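PDB 6MBF: GphF Dehydratase 1 from Archangium violaceum, which probably dehydrates a polyketide intermediate during gephyronic acid synthesis, in a dehydratase domain of double-hotdog type that is also associated with olefin isomerisation and epimerisation. Local coordinates for residues S83-R88 and T121-G126; P92-L97 and A109-S114; H9-R14 and D33-L38; I75-T80 and C229-L234; V48-T53 and L202-F207. One frame throughout, in Å; residues are numbered along the deposited sequence.

Interaction 1 of 5, residues S83-R88 and T121-G126; sequences SPLVLR and TRHATG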
# COMPACT_ATOMS: atom_id res chain seq x y z
N SER A 83 -2.03 -8.73 11.29
CA SER A 83 -2.98 -9.78 10.94
C SER A 83 -3.65 -9.30 9.66
O SER A 83 -4.04 -8.12 9.59
CB SER A 83 -4.04 -10.05 12.00
OG SER A 83 -3.53 -10.87 13.04
N PRO A 84 -3.81 -10.16 8.66
CA PRO A 84 -4.54 -9.76 7.47
C PRO A 84 -6.00 -9.49 7.80
O PRO A 84 -6.55 -10.01 8.78
CB PRO A 84 -4.40 -10.97 6.54
CG PRO A 84 -4.22 -12.12 7.46
CD PRO A 84 -3.47 -11.60 8.65
N LEU A 85 -6.61 -8.63 7.00
CA LEU A 85 -8.04 -8.37 7.08
C LEU A 85 -8.70 -9.15 5.94
O LEU A 85 -8.54 -8.82 4.76
CB LEU A 85 -8.34 -6.87 6.99
CG LEU A 85 -9.82 -6.48 6.91
CD1 LEU A 85 -10.63 -7.19 7.97
CD2 LEU A 85 -9.98 -4.96 7.03
N VAL A 86 -9.41 -10.21 6.31
CA VAL A 86 -10.14 -11.01 5.34
C VAL A 86 -11.57 -10.49 5.30
O VAL A 86 -12.23 -10.39 6.34
CB VAL A 86 -10.11 -12.50 5.71
CG1 VAL A 86 -10.93 -13.31 4.73
CG2 VAL A 86 -8.67 -13.00 5.79
N LEU A 87 -12.04 -10.15 4.11
CA LEU A 87 -13.42 -9.74 3.89
C LEU A 87 -14.20 -10.91 3.30
O LEU A 87 -13.70 -11.63 2.43
CB LEU A 87 -13.50 -8.55 2.93
CG LEU A 87 -12.80 -7.26 3.37
CD1 LEU A 87 -12.82 -6.27 2.22
CD2 LEU A 87 -13.45 -6.68 4.64
N ARG A 88 -15.43 -11.09 3.76
CA ARG A 88 -16.38 -11.93 3.03
C ARG A 88 -17.13 -11.04 2.05
O ARG A 88 -17.62 -9.97 2.42
CB ARG A 88 -17.35 -12.64 3.97
CG ARG A 88 -16.72 -13.26 5.19
CD ARG A 88 -15.68 -14.33 4.87
NE ARG A 88 -15.16 -14.90 6.12
CZ ARG A 88 -14.08 -15.68 6.19
NH1 ARG A 88 -13.41 -16.00 5.10
NH2 ARG A 88 -13.67 -16.13 7.37
N THR A 121 -9.80 -6.51 15.78
CA THR A 121 -8.57 -7.20 15.38
C THR A 121 -7.57 -6.17 14.88
O THR A 121 -7.88 -5.37 14.00
CB THR A 121 -8.85 -8.22 14.29
OG1 THR A 121 -9.75 -9.23 14.78
CG2 THR A 121 -7.55 -8.87 13.80
N ARG A 122 -6.36 -6.20 15.44
CA ARG A 122 -5.30 -5.28 15.05
C ARG A 122 -4.68 -5.72 13.72
O ARG A 122 -4.19 -6.85 13.61
CB ARG A 122 -4.22 -5.21 16.13
CG ARG A 122 -2.98 -4.42 15.69
CD ARG A 122 -1.88 -4.42 16.76
NE ARG A 122 -2.19 -3.56 17.89
CZ ARG A 122 -2.32 -3.98 19.15
NH1 ARG A 122 -2.15 -5.26 19.45
NH2 ARG A 122 -2.61 -3.11 20.11
N HIS A 123 -4.68 -4.82 12.73
CA HIS A 123 -4.12 -5.14 11.42
C HIS A 123 -2.81 -4.44 11.13
O HIS A 123 -1.92 -5.06 10.53
CB HIS A 123 -5.13 -4.79 10.31
CG HIS A 123 -6.39 -5.56 10.42
ND1 HIS A 123 -6.43 -6.93 10.26
CD2 HIS A 123 -7.65 -5.18 10.71
CE1 HIS A 123 -7.67 -7.36 10.45
NE2 HIS A 123 -8.43 -6.31 10.72
N ALA A 124 -2.63 -3.19 11.54
CA ALA A 124 -1.40 -2.48 11.20
C ALA A 124 -1.15 -1.36 12.20
O ALA A 124 -2.09 -0.76 12.72
CB ALA A 124 -1.45 -1.89 9.78
N THR A 125 0.12 -1.10 12.46
CA THR A 125 0.55 -0.07 13.40
C THR A 125 1.81 0.62 12.88
O THR A 125 2.55 0.06 12.06
CB THR A 125 0.85 -0.64 14.79
OG1 THR A 125 1.94 -1.57 14.69
CG2 THR A 125 -0.37 -1.37 15.36
N GLY A 126 2.05 1.82 13.38
CA GLY A 126 3.26 2.55 13.01
C GLY A 126 3.23 3.95 13.60
O GLY A 126 2.48 4.22 14.55
O HOH W 1 -3.71 -8.81 15.19
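At a classic beta bulge in strand 121-131, where H123 and A124 both face I106, the H123 imidazole meets S83-L85. H123 CG lies anti to its carbonyl carbon, beside the backbone N (chi1 -62°). ND1 donates to S83 O at 2.8 Å, an almost straight bond (164° at the hydrogen). The acceptor sits in the plane of the ring, although the donor stands above the plane of the S83 carbonyl. P84 O is at the same edge, 3.3 Å from H123 CE1. One face of the imidazole carries a CH-pi contact, with L85 CB 3.7 Å from the ring centroid and 17° off its normal; the opposite face is met by T121 O near the rim. NE2 is hydrogen-bonded to S108 OG, so both ring nitrogens are engaged and the ring's rotation is fixed. An alanine in place of H123 would probably leave S83 O without this donor and open a gap beneath L85 CB. Farther out, a water 2.6 Å from R122 O donates to it and also lies 3.0 Å from S83 OG. The histidine of this beta bulge thus ties strand 121-131 to the loop leading into strand 86-87, within a hotdog-type dehydratase fold.

Interaction 2 of 5, residues P92-L97 and A109-S114; sequences PARLRL and AEPERS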
# COMPACT_ATOMS: atom_id res chain seq x y z
N PRO A 92 -20.07 -5.93 5.20
CA PRO A 92 -19.32 -4.77 5.68
C PRO A 92 -18.44 -5.10 6.89
O PRO A 92 -18.73 -6.00 7.69
CB PRO A 92 -20.42 -3.77 6.06
CG PRO A 92 -21.60 -4.64 6.38
CD PRO A 92 -21.52 -5.79 5.40
N ALA A 93 -17.35 -4.35 7.00
CA ALA A 93 -16.46 -4.39 8.14
C ALA A 93 -16.22 -2.98 8.64
O ALA A 93 -16.01 -2.06 7.85
CB ALA A 93 -15.11 -5.04 7.78
N ARG A 94 -16.26 -2.81 9.96
CA ARG A 94 -15.88 -1.55 10.58
C ARG A 94 -14.36 -1.41 10.56
O ARG A 94 -13.65 -2.36 10.89
CB ARG A 94 -16.38 -1.48 12.02
CG ARG A 94 -17.88 -1.61 12.19
CD ARG A 94 -18.63 -0.54 11.41
NE ARG A 94 -18.09 0.79 11.67
CZ ARG A 94 -18.47 1.57 12.68
NH1 ARG A 94 -19.39 1.15 13.53
NH2 ARG A 94 -17.92 2.77 12.83
N LEU A 95 -13.88 -0.23 10.18
CA LEU A 95 -12.46 0.10 10.20
C LEU A 95 -12.22 1.24 11.18
O LEU A 95 -13.05 2.16 11.29
CB LEU A 95 -11.95 0.53 8.83
CG LEU A 95 -11.53 -0.51 7.80
CD1 LEU A 95 -10.77 0.21 6.70
CD2 LEU A 95 -10.69 -1.60 8.42
N ARG A 96 -11.09 1.20 11.87
CA ARG A 96 -10.78 2.21 12.88
C ARG A 96 -9.29 2.50 12.84
O ARG A 96 -8.48 1.58 12.86
CB ARG A 96 -11.18 1.73 14.28
CG ARG A 96 -10.87 2.70 15.41
CD ARG A 96 -11.21 2.07 16.77
NE ARG A 96 -10.23 1.07 17.17
CZ ARG A 96 -10.39 0.21 18.17
NH1 ARG A 96 -11.51 0.22 18.89
NH2 ARG A 96 -9.45 -0.67 18.45
N LEU A 97 -8.94 3.79 12.78
CA LEU A 97 -7.57 4.22 13.02
C LEU A 97 -7.58 5.08 14.27
O LEU A 97 -8.30 6.09 14.33
CB LEU A 97 -7.00 5.00 11.83
CG LEU A 97 -5.52 5.40 11.93
CD1 LEU A 97 -4.89 5.51 10.53
CD2 LEU A 97 -5.29 6.72 12.71
N ALA A 109 -13.53 -4.58 12.89
CA ALA A 109 -14.50 -5.31 13.68
C ALA A 109 -15.73 -5.64 12.84
O ALA A 109 -16.05 -4.93 11.88
CB ALA A 109 -14.92 -4.51 14.92
N GLU A 110 -16.41 -6.72 13.20
CA GLU A 110 -17.74 -6.94 12.67
C GLU A 110 -18.65 -5.82 13.15
O GLU A 110 -18.61 -5.46 14.33
CB GLU A 110 -18.30 -8.29 13.12
CG GLU A 110 -17.58 -9.49 12.52
CD GLU A 110 -18.08 -10.81 13.06
OE1 GLU A 110 -18.87 -10.79 14.03
OE2 GLU A 110 -17.69 -11.86 12.52
N PRO A 111 -19.45 -5.21 12.27
CA PRO A 111 -20.29 -4.08 12.70
C PRO A 111 -21.22 -4.43 13.85
O PRO A 111 -21.54 -3.55 14.66
CB PRO A 111 -21.08 -3.73 11.43
CG PRO A 111 -20.18 -4.16 10.32
CD PRO A 111 -19.48 -5.40 10.80
N GLU A 112 -21.67 -5.68 13.95
CA GLU A 112 -22.57 -6.06 15.03
C GLU A 112 -21.87 -6.11 16.38
O GLU A 112 -22.54 -6.06 17.42
CB GLU A 112 -23.21 -7.42 14.73
CG GLU A 112 -24.14 -7.44 13.52
CD GLU A 112 -23.41 -7.52 12.20
OE1 GLU A 112 -24.09 -7.58 11.15
OE2 GLU A 112 -22.16 -7.54 12.19
N ARG A 113 -20.54 -6.21 16.39
CA ARG A 113 -19.78 -6.34 17.63
C ARG A 113 -18.84 -5.16 17.85
O ARG A 113 -17.94 -5.26 18.70
CB ARG A 113 -18.99 -7.64 17.63
CG ARG A 113 -19.75 -8.87 17.21
CD ARG A 113 -18.89 -10.08 17.49
NE ARG A 113 -18.34 -10.01 18.84
CZ ARG A 113 -17.21 -10.58 19.22
NH1 ARG A 113 -16.49 -11.28 18.36
NH2 ARG A 113 -16.79 -10.45 20.48
N SER A 114 -19.02 -4.06 17.13
CA SER A 114 -18.02 -3.00 17.11
C SER A 114 -18.01 -2.14 18.37
O SER A 114 -17.18 -1.23 18.48
CB SER A 114 -18.22 -2.11 15.88
OG SER A 114 -19.45 -1.41 15.95
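R94 and P111 pack obliquely, the arginine folding its aliphatic stem over the proline while S114 closes in from the far end of a turn. The bend in R94 comes from CD and NE, both turned back on the chain (chi2 -58°, chi3 -49°). CG lies 3.5 Å from P111 CA and 3.7 Å from S114 CB, and CD follows at 4.0 Å from P111 CB. Farther along, NH1 passes 3.5 Å from S114 OG, oblique to the guanidinium. The backbones set this up: R94 and A109 are an antiparallel hydrogen-bonded pair, R94 N to A109 O at 2.9 Å and A109 N to R94 O at 3.0 Å. Beyond A109 the chain leaves the sheet through a type I turn closed by R113 N on E110 O, with P111 at its first corner. P92 O meets P111 CD at 3.3 Å. An alanine at R94 would probably open a gap beside P111 and S114 where CG and CD packed, and lose the weak bonds of NE and NH2 to G28 and T27. The chemistry is that of a long side chain used in two ways, its methylenes as apolar packing at the surface and its charged end as a weak link to strand 23-30.

Interaction 3 of 5, residues H9-R14 and D33-L38; sequences HPLLGR and DRPAYL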
# COMPACT_ATOMS: atom_id res chain seq x y z
N HIS A 9 -12.95 10.44 3.99
CA HIS A 9 -11.94 9.65 3.29
C HIS A 9 -12.49 8.25 3.04
O HIS A 9 -13.14 7.68 3.93
CB HIS A 9 -10.65 9.57 4.10
CG HIS A 9 -9.52 8.86 3.40
ND1 HIS A 9 -9.38 7.49 3.42
CD2 HIS A 9 -8.48 9.34 2.67
CE1 HIS A 9 -8.30 7.16 2.73
NE2 HIS A 9 -7.74 8.26 2.27
N PRO A 10 -12.25 7.65 1.87
CA PRO A 10 -12.91 6.38 1.54
C PRO A 10 -12.49 5.21 2.43
O PRO A 10 -13.21 4.20 2.46
CB PRO A 10 -12.50 6.12 0.08
CG PRO A 10 -11.98 7.43 -0.42
CD PRO A 10 -11.40 8.14 0.77
N LEU A 11 -11.37 5.32 3.13
CA LEU A 11 -10.90 4.27 4.03
C LEU A 11 -10.88 4.69 5.49
O LEU A 11 -11.26 3.90 6.37
CB LEU A 11 -9.49 3.83 3.60
CG LEU A 11 -9.40 3.23 2.20
CD1 LEU A 11 -7.95 3.19 1.77
CD2 LEU A 11 -10.01 1.83 2.20
N LEU A 12 -10.45 5.93 5.77
CA LEU A 12 -10.44 6.45 7.13
C LEU A 12 -11.85 6.61 7.68
O LEU A 12 -12.08 6.45 8.89
CB LEU A 12 -9.75 7.81 7.17
CG LEU A 12 -8.28 7.95 7.54
CD1 LEU A 12 -8.00 9.43 7.76
CD2 LEU A 12 -7.95 7.15 8.78
N GLY A 13 -12.80 6.97 6.83
CA GLY A 13 -14.13 7.32 7.31
C GLY A 13 -14.13 8.74 7.83
O GLY A 13 -13.58 9.64 7.19
N ARG A 14 -14.72 8.94 9.00
CA ARG A 14 -14.84 10.27 9.58
C ARG A 14 -14.14 10.32 10.93
O ARG A 14 -14.07 9.32 11.65
CB ARG A 14 -16.32 10.66 9.74
CG ARG A 14 -17.13 9.65 10.53
CD ARG A 14 -18.58 10.08 10.67
NE ARG A 14 -18.71 11.26 11.52
CZ ARG A 14 -19.01 11.21 12.81
NH1 ARG A 14 -19.25 10.05 13.41
NH2 ARG A 14 -19.09 12.34 13.51
N ASP A 33 -17.02 -4.37 -1.86
CA ASP A 33 -17.61 -3.58 -2.94
C ASP A 33 -17.28 -2.09 -2.88
O ASP A 33 -17.50 -1.39 -3.87
CB ASP A 33 -19.13 -3.74 -2.93
CG ASP A 33 -19.56 -5.18 -3.10
OD1 ASP A 33 -18.96 -5.87 -3.97
OD2 ASP A 33 -20.48 -5.62 -2.38
N ARG A 34 -16.77 -1.59 -1.75
CA ARG A 34 -16.56 -0.15 -1.63
C ARG A 34 -15.51 0.15 -0.56
O ARG A 34 -15.74 -0.14 0.61
CB ARG A 34 -17.86 0.57 -1.27
CG ARG A 34 -17.75 2.09 -1.41
CD ARG A 34 -18.33 2.85 -0.22
NE ARG A 34 -17.66 2.53 1.04
CZ ARG A 34 -16.57 3.14 1.51
NH1 ARG A 34 -15.98 4.12 0.84
NH2 ARG A 34 -16.06 2.75 2.67
N PRO A 35 -14.34 0.69 -0.93
CA PRO A 35 -13.84 0.89 -2.30
C PRO A 35 -13.73 -0.43 -3.06
O PRO A 35 -13.41 -1.46 -2.47
CB PRO A 35 -12.45 1.51 -2.08
CG PRO A 35 -12.53 2.15 -0.75
CD PRO A 35 -13.41 1.25 0.07
N ALA A 36 -14.00 -0.37 -4.37
CA ALA A 36 -14.15 -1.59 -5.16
C ALA A 36 -12.86 -2.41 -5.20
O ALA A 36 -12.92 -3.64 -5.32
CB ALA A 36 -14.60 -1.25 -6.57
N TYR A 37 -11.69 -1.76 -5.12
CA TYR A 37 -10.44 -2.51 -5.20
C TYR A 37 -10.26 -3.45 -4.01
O TYR A 37 -9.44 -4.38 -4.09
CB TYR A 37 -9.23 -1.57 -5.30
CG TYR A 37 -8.72 -1.07 -3.96
CD1 TYR A 37 -7.75 -1.79 -3.25
CD2 TYR A 37 -9.18 0.12 -3.41
CE1 TYR A 37 -7.29 -1.35 -2.02
CE2 TYR A 37 -8.71 0.57 -2.19
CZ TYR A 37 -7.77 -0.16 -1.50
OH TYR A 37 -7.32 0.29 -0.28
N LEU A 38 -10.97 -3.21 -2.91
CA LEU A 38 -10.94 -4.12 -1.76
C LEU A 38 -11.53 -5.48 -2.08
O LEU A 38 -11.34 -6.41 -1.29
CB LEU A 38 -11.70 -3.51 -0.57
CG LEU A 38 -11.12 -2.25 0.08
CD1 LEU A 38 -11.95 -1.92 1.31
CD2 LEU A 38 -9.65 -2.44 0.45
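The R34 guanidinium turns its edge to P10 and has P35 CD near the rim of one face, 3.8 Å above the plane. NH1 and NH2 grip P10 O end-on, each at 3.2 Å, and the acceptor lies close to the guanidinium plane. NH1 approaches within the carbonyl plane, on a lone pair, whereas NH2 is tilted 19° out of it; NH2 is also hydrogen-bonded to T29 O. The Y37 ring borders the apolar half of the contact, with L38 CG near the rim of one face; its hydroxyl meets L11 tip to tip, OH to CD1 3.6 Å, while being hydrogen-bonded to T53. L11 CD2 packs on P35 CG at 3.9 Å, and P10 CB reaches the same P35 CG at 4.1 Å. A cis peptide bond precedes P35, in the loop that follows strand 23-30. Within 9-14, the H9 ring has P10 CD over one face; its ND1 accepts from L11 N and L12 N, both at 3.0 Å, and NE2 is bonded to E56. With ND1 an acceptor, H9 would probably carry its proton on NE2. R34 joins the two loops, and its positive guanidinium would probably balance the partial negative charge of the P10 carbonyl oxygen.

Interaction 4 of 5, residues I75-T80 and C229-L234; sequences IVEDVT and CARIEL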
# COMPACT_ATOMS: atom_id res chain seq x y z
N ILE A 75 4.62 11.50 6.31
CA ILE A 75 5.57 10.45 6.64
C ILE A 75 4.87 9.36 7.45
O ILE A 75 4.11 9.65 8.38
CB ILE A 75 6.77 11.01 7.43
CG1 ILE A 75 7.50 12.06 6.59
CG2 ILE A 75 7.71 9.89 7.82
CD1 ILE A 75 8.24 13.09 7.43
N VAL A 76 5.13 8.10 7.10
CA VAL A 76 4.76 6.97 7.94
C VAL A 76 6.02 6.15 8.17
O VAL A 76 6.74 5.86 7.22
CB VAL A 76 3.64 6.10 7.31
CG1 VAL A 76 3.07 5.16 8.36
CG2 VAL A 76 2.52 6.96 6.73
N GLU A 77 6.29 5.78 9.42
CA GLU A 77 7.47 5.00 9.74
C GLU A 77 7.11 3.80 10.62
O GLU A 77 6.05 3.76 11.25
CB GLU A 77 8.54 5.86 10.45
CG GLU A 77 9.17 6.92 9.57
CD GLU A 77 10.21 7.75 10.30
OE1 GLU A 77 11.09 8.34 9.63
OE2 GLU A 77 10.15 7.81 11.55
N ASP A 78 8.01 2.81 10.64
CA ASP A 78 7.93 1.69 11.58
C ASP A 78 6.63 0.92 11.42
O ASP A 78 5.98 0.57 12.41
CB ASP A 78 8.06 2.16 13.03
CG ASP A 78 9.45 2.62 13.40
OD1 ASP A 78 9.55 3.47 14.31
OD2 ASP A 78 10.43 2.13 12.80
N VAL A 79 6.23 0.67 10.18
CA VAL A 79 4.94 0.02 9.92
C VAL A 79 5.11 -1.49 10.06
O VAL A 79 6.02 -2.08 9.47
CB VAL A 79 4.40 0.38 8.53
CG1 VAL A 79 3.06 -0.31 8.29
CG2 VAL A 79 4.28 1.88 8.39
N THR A 80 4.22 -2.10 10.83
CA THR A 80 4.10 -3.55 10.94
C THR A 80 2.68 -3.94 10.59
O THR A 80 1.72 -3.34 11.10
CB THR A 80 4.47 -4.03 12.35
OG1 THR A 80 5.86 -3.75 12.62
CG2 THR A 80 4.21 -5.53 12.51
N CYS A 229 7.28 -1.94 6.70
CA CYS A 229 7.85 -0.86 5.91
C CYS A 229 8.56 0.08 6.89
O CYS A 229 7.92 0.55 7.84
CB CYS A 229 6.74 -0.14 5.16
SG CYS A 229 7.24 1.18 4.10
N ALA A 230 9.85 0.33 6.67
CA ALA A 230 10.57 1.22 7.58
C ALA A 230 10.09 2.66 7.45
O ALA A 230 9.92 3.36 8.46
CB ALA A 230 12.08 1.13 7.35
N ARG A 231 9.84 3.12 6.22
CA ARG A 231 9.46 4.51 6.02
C ARG A 231 8.80 4.67 4.66
O ARG A 231 9.26 4.10 3.68
CB ARG A 231 10.68 5.43 6.12
CG ARG A 231 10.39 6.90 6.06
CD ARG A 231 11.70 7.66 6.23
NE ARG A 231 11.59 9.03 5.76
CZ ARG A 231 11.47 10.09 6.55
NH1 ARG A 231 11.45 9.95 7.87
NH2 ARG A 231 11.38 11.30 6.01
N ILE A 232 7.73 5.46 4.62
CA ILE A 232 7.19 5.96 3.36
C ILE A 232 6.99 7.46 3.51
O ILE A 232 6.47 7.92 4.53
CB ILE A 232 5.89 5.25 2.93
CG1 ILE A 232 5.36 5.87 1.64
CG2 ILE A 232 4.83 5.33 4.02
CD1 ILE A 232 4.23 5.07 0.98
N GLU A 233 7.44 8.23 2.52
CA GLU A 233 7.27 9.67 2.53
C GLU A 233 6.59 10.10 1.24
O GLU A 233 6.98 9.67 0.15
CB GLU A 233 8.61 10.38 2.68
CG GLU A 233 8.48 11.88 2.77
CD GLU A 233 9.76 12.51 3.24
OE1 GLU A 233 10.83 11.89 3.05
OE2 GLU A 233 9.70 13.62 3.80
N LEU A 234 5.57 10.95 1.36
CA LEU A 234 4.80 11.41 0.21
C LEU A 234 4.96 12.92 0.06
O LEU A 234 4.71 13.67 1.02
CB LEU A 234 3.32 11.07 0.36
CG LEU A 234 2.39 11.44 -0.79
CD1 LEU A 234 2.71 10.64 -2.06
CD2 LEU A 234 0.94 11.23 -0.39
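V76 O receives I232 N at 2.8 Å, the shortest sound polar bond here, and R231 CA adds a CA-H...O contact to the same oxygen at 3.3 Å. The bond back, V76 N to I232 O, completes an antiparallel pair whose side chains lie alongside each other, V76 CB against I232 CG2 at 3.6 Å. A second hydrogen-bonded pair joins V79 to C229, with CB atoms 4.1 Å apart. Both chains turn a corner between the pairs, at D78 and A230, where D78 N donates to A230 O at 3.0 Å; towards strand 273-284, A230 and R231 form a classic beta bulge facing D278. These strands come from different halves of the sequence, and their pairing joins the two hotdog units. V76 and V79 lie against helix 52-65. On the other face, R231, extended from CG to NE, lies side by side with E77; its NH1 is modelled 2.4 Å from E77 OE1, a salt bridge of doubtful length. R231 NH2 donates to E233 OE1 at 3.1 Å from above the carboxylate plane, and E233 OE2 is salt-bridged to R131 and hydrogen-bonded to T73. I75 CG2 rests over one face of the guanidinium, 3.7 Å above it.

Interaction 5 of 5, residues V48-T53 and L202-F207; sequences VVLGVT and LLDACF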
# COMPACT_ATOMS: atom_id res chain seq x y z
N VAL A 48 -8.52 -10.57 0.60
CA VAL A 48 -7.56 -10.05 1.58
C VAL A 48 -7.27 -8.59 1.27
O VAL A 48 -6.82 -8.26 0.17
CB VAL A 48 -6.26 -10.87 1.60
CG1 VAL A 48 -5.25 -10.24 2.57
CG2 VAL A 48 -6.51 -12.32 1.96
N VAL A 49 -7.54 -7.71 2.24
CA VAL A 49 -7.29 -6.29 2.05
C VAL A 49 -5.80 -6.06 1.84
O VAL A 49 -4.97 -6.52 2.63
CB VAL A 49 -7.83 -5.51 3.26
CG1 VAL A 49 -7.31 -4.06 3.29
CG2 VAL A 49 -9.37 -5.58 3.26
N LEU A 50 -5.45 -5.35 0.76
CA LEU A 50 -4.05 -5.06 0.46
C LEU A 50 -3.43 -4.20 1.56
O LEU A 50 -4.05 -3.26 2.06
CB LEU A 50 -3.94 -4.33 -0.88
CG LEU A 50 -4.13 -5.10 -2.18
CD1 LEU A 50 -4.12 -4.11 -3.34
CD2 LEU A 50 -3.01 -6.11 -2.34
N GLY A 51 -2.19 -4.53 1.93
CA GLY A 51 -1.47 -3.76 2.94
C GLY A 51 -1.31 -2.28 2.61
O GLY A 51 -1.21 -1.45 3.52
N VAL A 52 -1.28 -1.93 1.32
CA VAL A 52 -1.18 -0.52 0.96
C VAL A 52 -2.36 0.28 1.49
O VAL A 52 -2.25 1.49 1.68
CB VAL A 52 -1.02 -0.32 -0.57
CG1 VAL A 52 0.38 -0.72 -1.03
CG2 VAL A 52 -2.11 -1.09 -1.35
N THR A 53 -3.50 -0.38 1.72
CA THR A 53 -4.65 0.24 2.36
C THR A 53 -4.24 0.91 3.67
O THR A 53 -4.63 2.05 3.95
CB THR A 53 -5.73 -0.81 2.62
OG1 THR A 53 -6.07 -1.46 1.38
CG2 THR A 53 -6.97 -0.18 3.24
N LEU A 202 -2.29 2.66 -7.14
CA LEU A 202 -1.02 3.10 -7.71
C LEU A 202 0.16 2.54 -6.91
O LEU A 202 1.11 2.01 -7.48
CB LEU A 202 -0.98 4.62 -7.78
CG LEU A 202 0.20 5.24 -8.55
CD1 LEU A 202 -0.22 6.55 -9.17
CD2 LEU A 202 1.38 5.47 -7.62
N LEU A 203 0.12 2.65 -5.58
CA LEU A 203 1.23 2.12 -4.80
C LEU A 203 1.31 0.60 -4.90
O LEU A 203 2.40 0.05 -5.01
CB LEU A 203 1.12 2.57 -3.34
CG LEU A 203 2.34 2.19 -2.49
CD1 LEU A 203 3.62 2.81 -3.05
CD2 LEU A 203 2.11 2.60 -1.02
N ASP A 204 0.16 -0.09 -4.92
CA ASP A 204 0.18 -1.53 -5.15
C ASP A 204 0.84 -1.88 -6.48
O ASP A 204 1.58 -2.86 -6.57
CB ASP A 204 -1.24 -2.11 -5.12
CG ASP A 204 -1.28 -3.56 -5.56
OD1 ASP A 204 -0.87 -4.44 -4.78
OD2 ASP A 204 -1.70 -3.81 -6.71
N ALA A 205 0.56 -1.10 -7.53
CA ALA A 205 1.22 -1.34 -8.82
C ALA A 205 2.74 -1.23 -8.70
O ALA A 205 3.48 -2.04 -9.27
CB ALA A 205 0.68 -0.36 -9.87
N CYS A 206 3.23 -0.26 -7.92
CA CYS A 206 4.67 -0.15 -7.70
C CYS A 206 5.20 -1.36 -6.96
O CYS A 206 6.26 -1.89 -7.31
CB CYS A 206 4.99 1.14 -6.93
SG CYS A 206 4.57 2.67 -7.83
N PHE A 207 4.49 -1.83 -5.94
CA PHE A 207 4.94 -3.02 -5.23
C PHE A 207 4.87 -4.25 -6.14
O PHE A 207 5.73 -5.13 -6.03
CB PHE A 207 4.11 -3.23 -3.96
CG PHE A 207 4.33 -2.19 -2.88
CD1 PHE A 207 5.25 -1.14 -3.04
CD2 PHE A 207 3.62 -2.25 -1.69
CE1 PHE A 207 5.44 -0.18 -2.03
CE2 PHE A 207 3.80 -1.31 -0.69
CZ PHE A 207 4.71 -0.28 -0.85
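V52 and D204 bring the two backbones nearest, with CA atoms 6.3 Å apart: the 48-53 segment runs extended and then turns into the start of helix 52-65, while 202-207 is fully helical within helix 200-214. In the turn, L50 O accepts from both T53 N and T53 OG1, the latter at 2.8 Å. V52 carries the packing. Its CG1, anti to the carbonyl carbon (chi1 -74°), comes within 3.5 Å of F207 CE2 and 3.7 Å of L203 CD2, and the V52 and F207 side chains pass each other in opposite directions. L203 CG lies over one face of the F207 ring, towards its rim, and V52 CG2 stands 4.0 Å from D204 CB. By sequence, D204 ends the HPxxxD motif of polyketide synthase dehydratases, the position at which relatives carry the aspartate of their His-Asp pair, which suggests that this is the active-site interface between the two hotdog halves. L50 crosses the D204 side chain at about a right angle, with both methyl groups, CD1 and CD2, 3.6 Å from OD1. That oxygen is hydrogen-bonded to the Y162 hydroxyl and OD2 to Q208 NE2, so both carboxylate oxygens are held. The L50 side chain also touches H41 and lies about 4 Å from a bound magnesium ion.

Interaction 5 lies nearest the middle of the chain, about 3 Å from its centre, at the putative active site, and interactions 1, 3 and 4 touch it. Interaction 1 meets it through the backbone pair L85 O and V49 N, 2.9 Å apart, and interaction 3 through Y37 OH and T53 OG1 at 2.7 Å. Interaction 4 packs against it where I232 CD1 touches L203 CD2 at 3.8 Å; both contacts join the two halves of the double hotdog. Interaction 2 is peripheral, its centre about 21 Å from that of interaction 5, yet L95 CD2 reaches L85 CD2 of interaction 1 at 3.7 Å. Packing thus runs from strand 93-100 through L85 towards interaction 5, beside the magnesium ion.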